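Local coordinates for protein Serpin48 (Tenebrio molitor, PDB 3OZQ) that inhibits the Spätzle-processing enzyme (SPE), a serine protease of insect innate immunity, with high specificity, as a member of the serpin family, at residues K24-L27 and N33-V36; S17-V22 and G364-A369; L169-K174 and F358-K363. All blocks are in the same frame, centred on the assembly; numbering follows the deposited sequence.

Interaction 1 of 3, residues K24-L27 and N33-V36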
# COMPACT_ATOMS: atom_id res chain seq x y z
N LYS A 24 -9.11 -7.24 3.24
CA LYS A 24 -10.38 -7.97 3.17
C LYS A 24 -11.37 -7.29 2.25
O LYS A 24 -12.12 -7.94 1.52
CB LYS A 24 -11.00 -8.12 4.57
CG LYS A 24 -12.16 -9.11 4.63
CD LYS A 24 -12.54 -9.47 6.07
CE LYS A 24 -11.60 -10.51 6.69
NZ LYS A 24 -11.94 -11.94 6.36
N GLU A 25 -11.38 -5.97 2.28
CA GLU A 25 -12.26 -5.21 1.40
C GLU A 25 -11.79 -5.28 -0.06
O GLU A 25 -12.59 -5.56 -0.95
CB GLU A 25 -12.31 -3.75 1.85
CG GLU A 25 -13.71 -3.22 2.00
CD GLU A 25 -14.64 -4.22 2.66
OE1 GLU A 25 -14.35 -4.64 3.80
OE2 GLU A 25 -15.66 -4.58 2.05
N VAL A 26 -10.50 -5.06 -0.29
CA VAL A 26 -9.99 -5.02 -1.66
C VAL A 26 -10.24 -6.34 -2.39
O VAL A 26 -10.57 -6.34 -3.57
CB VAL A 26 -8.51 -4.63 -1.72
CG1 VAL A 26 -7.94 -4.93 -3.12
CG2 VAL A 26 -8.36 -3.16 -1.38
N LEU A 27 -10.07 -7.43 -1.66
CA LEU A 27 -10.38 -8.77 -2.15
C LEU A 27 -11.70 -8.84 -2.89
O LEU A 27 -11.81 -9.51 -3.91
CB LEU A 27 -10.45 -9.73 -0.96
CG LEU A 27 -9.42 -10.84 -0.86
CD1 LEU A 27 -9.61 -11.56 0.46
CD2 LEU A 27 -9.56 -11.79 -2.05
N ASN A 33 -4.36 -11.21 -8.75
CA ASN A 33 -3.32 -10.54 -7.98
C ASN A 33 -3.76 -9.13 -7.63
O ASN A 33 -4.50 -8.49 -8.38
CB ASN A 33 -1.98 -10.51 -8.72
CG ASN A 33 -1.56 -11.87 -9.25
OD1 ASN A 33 -2.01 -12.90 -8.76
ND2 ASN A 33 -0.69 -11.87 -10.25
N PHE A 34 -3.32 -8.65 -6.47
CA PHE A 34 -3.42 -7.24 -6.19
C PHE A 34 -2.32 -6.74 -5.23
O PHE A 34 -1.62 -7.54 -4.57
CB PHE A 34 -4.84 -6.82 -5.72
CG PHE A 34 -5.19 -7.28 -4.32
CD1 PHE A 34 -4.77 -6.56 -3.21
CD2 PHE A 34 -5.94 -8.42 -4.12
CE1 PHE A 34 -5.10 -6.97 -1.92
CE2 PHE A 34 -6.26 -8.84 -2.84
CZ PHE A 34 -5.83 -8.11 -1.73
N LEU A 35 -2.19 -5.42 -5.21
CA LEU A 35 -1.26 -4.71 -4.34
C LEU A 35 -2.00 -3.49 -3.80
O LEU A 35 -2.71 -2.81 -4.54
CB LEU A 35 -0.03 -4.26 -5.14
CG LEU A 35 1.02 -3.40 -4.42
CD1 LEU A 35 1.70 -4.21 -3.32
CD2 LEU A 35 2.06 -2.88 -5.39
N VAL A 36 -1.87 -3.24 -2.49
CA VAL A 36 -2.50 -2.10 -1.85
C VAL A 36 -1.60 -1.53 -0.75
O VAL A 36 -0.83 -2.26 -0.13
CB VAL A 36 -3.91 -2.45 -1.28
CG1 VAL A 36 -3.82 -3.60 -0.23
CG2 VAL A 36 -4.63 -1.18 -0.73
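V26 sets one of its methyl groups on the aromatic ring of F34. CG1 stands over one face, 3.7 Å from the ring centroid and 16° off the ring normal, which makes a CH-pi contact. The methyl is shifted toward the rim, and the closest atom pair is V26 CG1 with F34 CD1 at 3.6 Å. The side chain of F34 sets off toward the helix, and a chi1 of 72°, with CG between the backbone N and the carbonyl carbon, places the ring against V26. The other branch of V26 goes to V36, with V26 CG2 and V36 CG2 4.3 Å apart, so the valine divides its methyls between two alternate strand residues. L27 CA comes to the ring obliquely, and its side chain adds a second touch, L27 CG being 4.2 Å from F34 CE2. Within the strand, V36 CG1 lies at the edge of the F34 ring, in its plane. All these touching groups are apolar, and the two segments bury 182 Å² of surface between them, the greater part of it on V26 and F34.

The next shell fixes both sides. The ring of Y23 meets that of F34 at about 60°, while V277 and V282 touch V26. Backbone hydrogen bonds from F34 to R371 and from V36 to A369 hold the short strand in its sheet, and the backbone N-H of L35, whose side chain sets off away from the helix, donates to S275 OG. The contact thus lies where the C-terminal part of helix 10-29 is laid on strand 34-36, with strand 365-372 alongside that strand and helix 279-286 next to V26 and V36.

Interaction 2 of 3, residues S17-V22 and G364-A369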
# COMPACT_ATOMS: atom_id res chain seq x y z
N SER A 17 -3.14 -2.77 11.99
CA SER A 17 -4.46 -3.35 12.18
C SER A 17 -5.42 -2.91 11.06
O SER A 17 -6.36 -3.63 10.72
CB SER A 17 -5.02 -3.00 13.56
OG SER A 17 -4.84 -1.62 13.85
N PHE A 18 -5.15 -1.74 10.50
CA PHE A 18 -5.91 -1.21 9.37
C PHE A 18 -5.68 -2.09 8.14
O PHE A 18 -6.57 -2.29 7.32
CB PHE A 18 -5.46 0.23 9.09
CG PHE A 18 -6.27 0.96 8.06
CD1 PHE A 18 -7.65 1.08 8.19
CD2 PHE A 18 -5.65 1.60 6.99
CE1 PHE A 18 -8.40 1.79 7.24
CE2 PHE A 18 -6.38 2.31 6.05
CZ PHE A 18 -7.76 2.41 6.17
N THR A 19 -4.46 -2.62 8.05
CA THR A 19 -4.01 -3.34 6.85
C THR A 19 -4.88 -4.54 6.47
O THR A 19 -5.34 -4.63 5.32
CB THR A 19 -2.53 -3.71 6.96
OG1 THR A 19 -1.75 -2.51 6.98
CG2 THR A 19 -2.10 -4.57 5.77
N PRO A 20 -5.12 -5.46 7.41
CA PRO A 20 -5.97 -6.61 7.10
C PRO A 20 -7.41 -6.22 6.81
O PRO A 20 -8.04 -6.89 6.00
CB PRO A 20 -5.92 -7.46 8.38
CG PRO A 20 -5.41 -6.54 9.45
CD PRO A 20 -4.51 -5.58 8.75
N SER A 21 -7.91 -5.17 7.45
CA SER A 21 -9.26 -4.70 7.18
C SER A 21 -9.33 -4.21 5.74
O SER A 21 -10.28 -4.51 5.03
CB SER A 21 -9.66 -3.57 8.14
OG SER A 21 -9.63 -4.00 9.49
N VAL A 22 -8.31 -3.48 5.30
CA VAL A 22 -8.25 -3.03 3.92
C VAL A 22 -8.15 -4.19 2.94
O VAL A 22 -8.89 -4.25 1.95
CB VAL A 22 -7.13 -2.00 3.70
CG1 VAL A 22 -6.95 -1.71 2.21
CG2 VAL A 22 -7.46 -0.70 4.43
N GLY A 364 8.88 -2.13 11.42
CA GLY A 364 7.71 -2.72 12.06
C GLY A 364 6.39 -2.28 11.45
O GLY A 364 5.32 -2.78 11.80
N MET A 365 6.44 -1.33 10.53
CA MET A 365 5.20 -0.88 9.91
C MET A 365 4.97 -1.44 8.50
O MET A 365 5.82 -1.31 7.63
CB MET A 365 5.14 0.64 9.87
CG MET A 365 3.76 1.17 9.53
SD MET A 365 3.77 2.95 9.50
CE MET A 365 4.90 3.26 8.15
N ILE A 366 3.80 -2.04 8.30
CA ILE A 366 3.39 -2.51 6.98
C ILE A 366 3.13 -1.36 6.01
O ILE A 366 2.30 -0.49 6.26
CB ILE A 366 2.15 -3.41 7.07
CG1 ILE A 366 2.47 -4.66 7.90
CG2 ILE A 366 1.67 -3.83 5.66
CD1 ILE A 366 1.30 -5.57 8.12
N LEU A 367 3.86 -1.35 4.89
CA LEU A 367 3.74 -0.34 3.86
C LEU A 367 2.87 -0.77 2.67
O LEU A 367 2.13 0.03 2.10
CB LEU A 367 5.13 0.03 3.34
CG LEU A 367 5.74 1.30 3.92
CD1 LEU A 367 5.84 1.20 5.44
CD2 LEU A 367 7.09 1.62 3.28
N PHE A 368 2.98 -2.04 2.30
CA PHE A 368 2.25 -2.60 1.17
C PHE A 368 1.83 -4.01 1.55
O PHE A 368 2.52 -4.69 2.29
CB PHE A 368 3.16 -2.72 -0.05
CG PHE A 368 3.37 -1.44 -0.80
CD1 PHE A 368 2.43 -0.99 -1.71
CD2 PHE A 368 4.53 -0.70 -0.62
CE1 PHE A 368 2.63 0.18 -2.43
CE2 PHE A 368 4.74 0.48 -1.33
CZ PHE A 368 3.79 0.91 -2.24
N ALA A 369 0.68 -4.44 1.04
CA ALA A 369 0.25 -5.81 1.19
C ALA A 369 -0.44 -6.26 -0.10
O ALA A 369 -0.91 -5.43 -0.87
CB ALA A 369 -0.68 -5.95 2.37
O HOH W 1 -0.17 -0.70 5.31
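The interface between helix 10-29 and the antiparallel sheet B of the serpin fold includes a seam where T19 meets I366 and A369 of strand 365-372. The methyl of T19 does most of the touching: its CG2 is 3.8 Å from I366 CG2 and 3.9 Å from A369 CB. A chi1 of -65° puts OG1 beside the backbone N and leaves CG2 anti to it, directed at the strand, where it rests against both aliphatic groups. The hydroxyl bonds back to V15 O one helical turn earlier. A carbonyl can only accept, so OG1 spends its proton on V15 and meets a water as an acceptor. This water lies 2.9 Å from T19 OG1 and 2.7 Å from I366 O and donates to both, bridging a helix side chain to a strand carbonyl that points into the interface.

I366 and A369 both face the helix although three positions apart, where a regular strand would alternate. The reason is a classic beta bulge: L367 and F368 together face I360 on the adjacent strand 356-362, and the extra residue brings A369 round to the same side as I366. The helix has its own irregularity here, a kink at P20, whose N makes no bond to the preceding turn; the helical bond from V22 N to F18 O is in place at 2.9 Å.

F254, from helix 250-254, touches T19, I366 and A369 alike, and P38 packs on T19 from helix 38-50. At the beginning of the strand, N16 bonds with its amide to G364 O through ND2 and to I366 N through OD1.

Interaction 3 of 3, residues L169-K174 and F358-K363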
# COMPACT_ATOMS: atom_id res chain seq x y z
N LEU A 169 1.74 5.47 -5.76
CA LEU A 169 3.02 5.15 -5.13
C LEU A 169 3.64 3.85 -5.61
O LEU A 169 3.01 3.03 -6.26
CB LEU A 169 2.95 5.13 -3.59
CG LEU A 169 1.84 4.48 -2.74
CD1 LEU A 169 0.91 3.56 -3.48
CD2 LEU A 169 2.34 3.82 -1.43
N TYR A 170 4.91 3.70 -5.26
CA TYR A 170 5.66 2.49 -5.53
C TYR A 170 6.92 2.57 -4.69
O TYR A 170 7.34 3.65 -4.28
CB TYR A 170 5.99 2.37 -7.02
CG TYR A 170 7.04 3.34 -7.52
CD1 TYR A 170 8.39 2.99 -7.52
CD2 TYR A 170 6.68 4.60 -7.99
CE1 TYR A 170 9.35 3.87 -7.98
CE2 TYR A 170 7.64 5.49 -8.46
CZ TYR A 170 8.98 5.12 -8.45
OH TYR A 170 9.94 5.99 -8.90
N PHE A 171 7.51 1.41 -4.44
CA PHE A 171 8.62 1.26 -3.50
C PHE A 171 9.86 0.80 -4.25
O PHE A 171 9.76 0.05 -5.22
CB PHE A 171 8.26 0.20 -2.46
CG PHE A 171 9.20 0.15 -1.29
CD1 PHE A 171 9.37 1.25 -0.47
CD2 PHE A 171 9.90 -1.02 -1.00
CE1 PHE A 171 10.24 1.19 0.62
CE2 PHE A 171 10.76 -1.08 0.10
CZ PHE A 171 10.92 0.03 0.91
N ASN A 172 11.01 1.27 -3.80
CA ASN A 172 12.28 0.85 -4.38
C ASN A 172 13.26 0.40 -3.30
O ASN A 172 13.60 1.18 -2.41
CB ASN A 172 12.88 1.99 -5.20
CG ASN A 172 14.29 1.70 -5.66
OD1 ASN A 172 14.50 1.15 -6.75
ND2 ASN A 172 15.27 2.04 -4.83
N ALA A 173 13.69 -0.86 -3.38
CA ALA A 173 14.59 -1.43 -2.38
C ALA A 173 15.51 -2.48 -2.98
O ALA A 173 15.25 -3.03 -4.06
CB ALA A 173 13.82 -2.01 -1.20
N LYS A 174 16.60 -2.76 -2.26
CA LYS A 174 17.56 -3.77 -2.67
C LYS A 174 17.55 -4.92 -1.67
O LYS A 174 17.55 -4.70 -0.46
CB LYS A 174 18.97 -3.18 -2.71
CG LYS A 174 19.16 -2.02 -3.66
CD LYS A 174 18.99 -2.43 -5.12
CE LYS A 174 19.30 -1.25 -6.03
NZ LYS A 174 19.20 -1.58 -7.48
N PHE A 358 1.77 -11.49 0.51
CA PHE A 358 3.04 -10.86 0.83
C PHE A 358 2.80 -9.47 1.40
O PHE A 358 1.74 -8.88 1.21
CB PHE A 358 3.93 -10.72 -0.40
CG PHE A 358 3.34 -9.83 -1.44
CD1 PHE A 358 3.52 -8.45 -1.38
CD2 PHE A 358 2.58 -10.35 -2.47
CE1 PHE A 358 2.96 -7.62 -2.34
CE2 PHE A 358 2.03 -9.53 -3.42
CZ PHE A 358 2.21 -8.15 -3.35
N TYR A 359 3.80 -8.95 2.11
CA TYR A 359 3.71 -7.58 2.59
C TYR A 359 5.08 -7.01 2.86
O TYR A 359 6.00 -7.72 3.26
CB TYR A 359 2.78 -7.45 3.80
CG TYR A 359 3.20 -8.19 5.07
CD1 TYR A 359 2.62 -9.40 5.41
CD2 TYR A 359 4.13 -7.63 5.94
CE1 TYR A 359 2.98 -10.07 6.58
CE2 TYR A 359 4.50 -8.30 7.12
CZ TYR A 359 3.91 -9.51 7.42
OH TYR A 359 4.26 -10.18 8.57
N ILE A 360 5.21 -5.71 2.61
CA ILE A 360 6.46 -5.01 2.82
C ILE A 360 6.36 -4.23 4.13
O ILE A 360 5.38 -3.49 4.35
CB ILE A 360 6.74 -4.03 1.66
CG1 ILE A 360 7.07 -4.80 0.37
CG2 ILE A 360 7.90 -3.11 1.99
CD1 ILE A 360 7.51 -3.91 -0.73
N LYS A 361 7.35 -4.40 5.01
CA LYS A 361 7.40 -3.67 6.28
C LYS A 361 8.61 -2.76 6.32
O LYS A 361 9.67 -3.10 5.80
CB LYS A 361 7.53 -4.60 7.48
CG LYS A 361 6.27 -5.25 7.98
CD LYS A 361 6.52 -5.98 9.32
CE LYS A 361 7.61 -7.04 9.18
NZ LYS A 361 7.86 -7.82 10.45
N VAL A 362 8.44 -1.61 6.95
CA VAL A 362 9.57 -0.76 7.27
C VAL A 362 9.48 -0.38 8.75
O VAL A 362 8.51 0.24 9.18
CB VAL A 362 9.61 0.49 6.40
CG1 VAL A 362 10.66 1.47 6.94
CG2 VAL A 362 9.91 0.12 4.95
N LYS A 363 10.48 -0.80 9.52
CA LYS A 363 10.54 -0.45 10.93
C LYS A 363 9.26 -0.88 11.65
O LYS A 363 8.64 -0.09 12.38
CB LYS A 363 10.79 1.06 11.08
CG LYS A 363 11.89 1.54 10.14
CD LYS A 363 12.36 2.95 10.43
CE LYS A 363 13.55 3.31 9.53
NZ LYS A 363 14.14 4.64 9.84
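Aromatic-to-aliphatic contacts make up the whole of this meeting between F171 and the pair I360 and V362. The ring of F171 leaves strand 163-174 with CG anti to the backbone N (chi1 -169°) and offers three successive carbons. CD2 receives the outer methyl of isoleucine, F171 CD2 to I360 CD1 measuring 3.8 Å. CE2 is met by the branch methyl, at 4.0 Å from I360 CG2. CZ comes to the valine, with F171 CZ and V362 CG2 4.2 Å apart. Both aliphatic side chains come at the ring obliquely.

Backbone separation shows that these strands are not sheet partners: the CA atoms of F171 and I360 are 9.2 Å apart, and side chains alone span the gap. Strand 163-174, of the serpin's sheet A, is layered here on strand 356-362 of sheet B. L91 and F368 also touch F171, L232 packs on I360, and Y89 and L367 on V362, so the cluster draws on several strands and one loop.

Because the touching groups are hydrocarbon and buried, the two layers cohere here by shape and exclusion of water, without a directional bond to fix the ring against its neighbours.

Overall arrangement
All three contacts are buried within the serpin domain, their centres about 8 to 10 Å from the centre of the molecule. Centres of interactions 1 and 2 are about 11 Å apart, those of 2 and 3 about 12 Å, and those of 1 and 3 about 16 Å. Interactions 1 and 2 share helix 10-29, which rests on the neighbouring strands 34-36 and 365-372; strand 356-362 of interaction 3 pairs with the latter. Interaction 2 closes a long loop containing the other two in series. Together they tie the N-terminal helix to the C-terminal strands of sheet B and those strands to sheet A, the sheet that in inhibitory serpins opens to take in the cleaved reactive loop.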